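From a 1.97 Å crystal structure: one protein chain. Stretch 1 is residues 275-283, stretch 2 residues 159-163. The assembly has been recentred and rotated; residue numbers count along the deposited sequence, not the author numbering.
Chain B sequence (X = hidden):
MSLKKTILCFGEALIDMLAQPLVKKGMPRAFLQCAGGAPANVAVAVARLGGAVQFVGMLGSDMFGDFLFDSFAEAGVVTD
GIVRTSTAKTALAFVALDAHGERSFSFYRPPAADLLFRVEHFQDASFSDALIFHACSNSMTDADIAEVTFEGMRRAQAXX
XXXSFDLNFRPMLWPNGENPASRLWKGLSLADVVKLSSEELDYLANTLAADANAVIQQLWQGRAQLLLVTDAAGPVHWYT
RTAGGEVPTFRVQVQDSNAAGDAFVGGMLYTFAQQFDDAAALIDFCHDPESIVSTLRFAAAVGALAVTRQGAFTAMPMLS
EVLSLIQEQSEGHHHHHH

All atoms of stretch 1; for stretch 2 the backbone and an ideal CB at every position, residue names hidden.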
# COMPACT_ATOMS: atom_id res chain seq x y z
N GLN B 275 14.82 -16.55 -33.66
CA GLN B 275 15.97 -16.86 -34.50
C GLN B 275 16.98 -17.90 -34.03
O GLN B 275 17.63 -18.54 -34.85
CB GLN B 275 16.71 -15.55 -34.83
CG GLN B 275 15.81 -14.49 -35.43
CD GLN B 275 16.56 -13.23 -35.80
OE1 GLN B 275 17.33 -12.70 -34.99
NE2 GLN B 275 16.34 -12.73 -37.01
N PHE B 276 17.14 -18.06 -32.72
CA PHE B 276 18.12 -19.03 -32.21
C PHE B 276 17.58 -20.45 -32.09
O PHE B 276 16.48 -20.66 -31.57
CB PHE B 276 18.63 -18.59 -30.83
CG PHE B 276 19.29 -17.23 -30.80
CD1 PHE B 276 19.72 -16.62 -31.97
CD2 PHE B 276 19.50 -16.58 -29.59
CE1 PHE B 276 20.36 -15.38 -31.93
CE2 PHE B 276 20.14 -15.35 -29.53
CZ PHE B 276 20.57 -14.74 -30.71
N ASP B 277 18.34 -21.43 -32.56
CA ASP B 277 17.91 -22.83 -32.45
C ASP B 277 18.13 -23.25 -31.01
O ASP B 277 17.37 -24.04 -30.45
CB ASP B 277 18.75 -23.77 -33.33
CG ASP B 277 18.60 -23.49 -34.81
OD1 ASP B 277 17.47 -23.14 -35.24
OD2 ASP B 277 19.60 -23.63 -35.54
N ASP B 278 19.18 -22.71 -30.41
CA ASP B 278 19.53 -23.02 -29.03
C ASP B 278 20.38 -21.90 -28.42
O ASP B 278 20.69 -20.91 -29.09
CB ASP B 278 20.30 -24.34 -28.95
CG ASP B 278 21.47 -24.40 -29.93
OD1 ASP B 278 22.14 -23.37 -30.14
OD2 ASP B 278 21.74 -25.50 -30.47
N ALA B 279 20.76 -22.09 -27.17
CA ALA B 279 21.55 -21.10 -26.45
C ALA B 279 22.89 -20.83 -27.11
O ALA B 279 23.37 -19.69 -27.11
CB ALA B 279 21.78 -21.57 -25.01
N ALA B 280 23.51 -21.86 -27.67
CA ALA B 280 24.80 -21.70 -28.31
C ALA B 280 24.75 -20.71 -29.47
O ALA B 280 25.76 -20.10 -29.81
CB ALA B 280 25.32 -23.06 -28.81
N ALA B 281 23.58 -20.54 -30.07
CA ALA B 281 23.42 -19.61 -31.19
C ALA B 281 23.75 -18.16 -30.81
O ALA B 281 24.03 -17.35 -31.69
CB ALA B 281 22.00 -19.69 -31.74
N LEU B 282 23.72 -17.83 -29.52
CA LEU B 282 24.03 -16.46 -29.10
C LEU B 282 25.48 -16.10 -29.45
O LEU B 282 25.78 -14.95 -29.80
CB LEU B 282 23.81 -16.29 -27.59
CG LEU B 282 24.20 -14.93 -27.01
CD1 LEU B 282 23.29 -13.85 -27.57
CD2 LEU B 282 24.11 -14.96 -25.49
N ILE B 283 26.37 -17.08 -29.37
CA ILE B 283 27.78 -16.85 -29.67
C ILE B 283 27.99 -16.42 -31.12
O ILE B 283 28.69 -15.44 -31.38
CB ILE B 283 28.61 -18.12 -29.38
CG1 ILE B 283 28.43 -18.54 -27.92
CG2 ILE B 283 30.09 -17.85 -29.64
CD1 ILE B 283 28.81 -17.45 -26.91
N UNK B 159 20.50 -25.54 -17.73
CA UNK B 159 19.41 -26.15 -18.48
C UNK B 159 19.40 -25.75 -19.96
O UNK B 159 18.47 -26.10 -20.69
CB UNK B 159 18.07 -25.77 -17.84
N UNK B 160 20.41 -25.02 -20.39
CA UNK B 160 20.50 -24.62 -21.79
C UNK B 160 19.76 -23.36 -22.17
O UNK B 160 19.37 -23.18 -23.33
CB UNK B 160 19.98 -25.76 -22.67
N UNK B 161 19.55 -22.47 -21.21
CA UNK B 161 18.86 -21.23 -21.51
C UNK B 161 19.82 -20.06 -21.39
O UNK B 161 20.74 -20.07 -20.57
CB UNK B 161 17.66 -21.04 -20.58
N UNK B 162 19.61 -19.06 -22.25
CA UNK B 162 20.40 -17.85 -22.26
C UNK B 162 19.93 -17.02 -21.07
O UNK B 162 18.73 -16.88 -20.85
CB UNK B 162 20.26 -17.09 -23.58
N UNK B 163 20.87 -16.49 -20.30
CA UNK B 163 20.50 -15.68 -19.15
C UNK B 163 20.61 -14.20 -19.48
O UNK B 163 21.69 -13.71 -19.83
CB UNK B 163 21.38 -16.02 -17.95

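Position 159 lies beyond the reach of stretch 1. Its ideal CB has nothing of that stretch within 5.5 Å. Stretch 1 therefore sets no demand here, and many side chains, small or large, would suit. The deposited residue is Ala159, and it makes no contact with stretch 1.

Position 160 is decided by its backbone. Phi is 86° and psi 25°. At these angles a CB would be jammed against the carbonyl O of the residue before. That alone calls for glycine. Stretch 1 is less strict, since the ideal CB points sideways and would sit 5.1 Å from Ala279 CB. The deposited residue is Gly160. It closes the preceding helix in a Schellman motif. Its backbone still meets stretch 1: Gly160 O lies 3.4 Å from Ala279 CB. A water joins the two chain segments here. It donates to Gly160 O at 2.7 Å and accepts from Ala279 N at 2.8 Å. No direct hydrogen bond links the two stretches, so this water makes the polar connection between them.

Position 161 turns its CA-to-CB bond away from stretch 1. Phi is -112° and psi 146°, an extended conformation open to most residues. Stretch 1 neither favours nor excludes a particular side chain. The deposited residue is Ala161. Its methyl takes no part in the contact; the backbone atom Ala161 C comes within 4.4 Å of Ala279 CB.

Position 162 points toward stretch 1. Its CA is 5.4 Å from that of Ala279. The ideal CB is 4.8 Å from Leu282 CD2 and 4.9 Å from Ala279 CB. Beyond it lies the ring of Phe276. These neighbours offer carbon surface and no side-chain charge to pair with. A medium-sized apolar residue would suit: isoleucine, leucine, methionine or perhaps valine, though valine would reach less far. The deposited residue is Ile162, with chi1 at -69° (m) and chi2 at 167° (t). This conformation extends the CG1 branch into the apolar group. Ile162 CG1 packs 3.8 Å from Ala279 CA and 4.0 Å from Ala279 CB. Ile162 CD1 goes further, to 4.0 Å from Leu282 CB and 3.6 Å from Phe276 CD2. It meets the Phe276 ring at its edge, near the ring plane. Ile162 gives up 88 Å² to stretch 1, the largest share of any residue here.

Position 163 points away again, as expected from the alternation of a strand. Its extended backbone would suit a beta-branched residue. The deposited residue is Val163, with chi1 at 178° (t). It does not touch stretch 1.

Stretch 2 159-163: AGAIV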
# COMPACT_ATOMS: atom_id res chain seq x y z
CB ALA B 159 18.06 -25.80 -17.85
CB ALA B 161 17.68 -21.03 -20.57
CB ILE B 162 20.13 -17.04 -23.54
CG1 ILE B 162 20.69 -17.78 -24.76
CG2 ILE B 162 20.73 -15.64 -23.42
CD1 ILE B 162 20.20 -17.23 -26.08
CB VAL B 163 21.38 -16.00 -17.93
CG1 VAL B 163 21.00 -15.10 -16.76
CG2 VAL B 163 21.22 -17.46 -17.55
O HOH W 1 19.86 -24.34 -25.73
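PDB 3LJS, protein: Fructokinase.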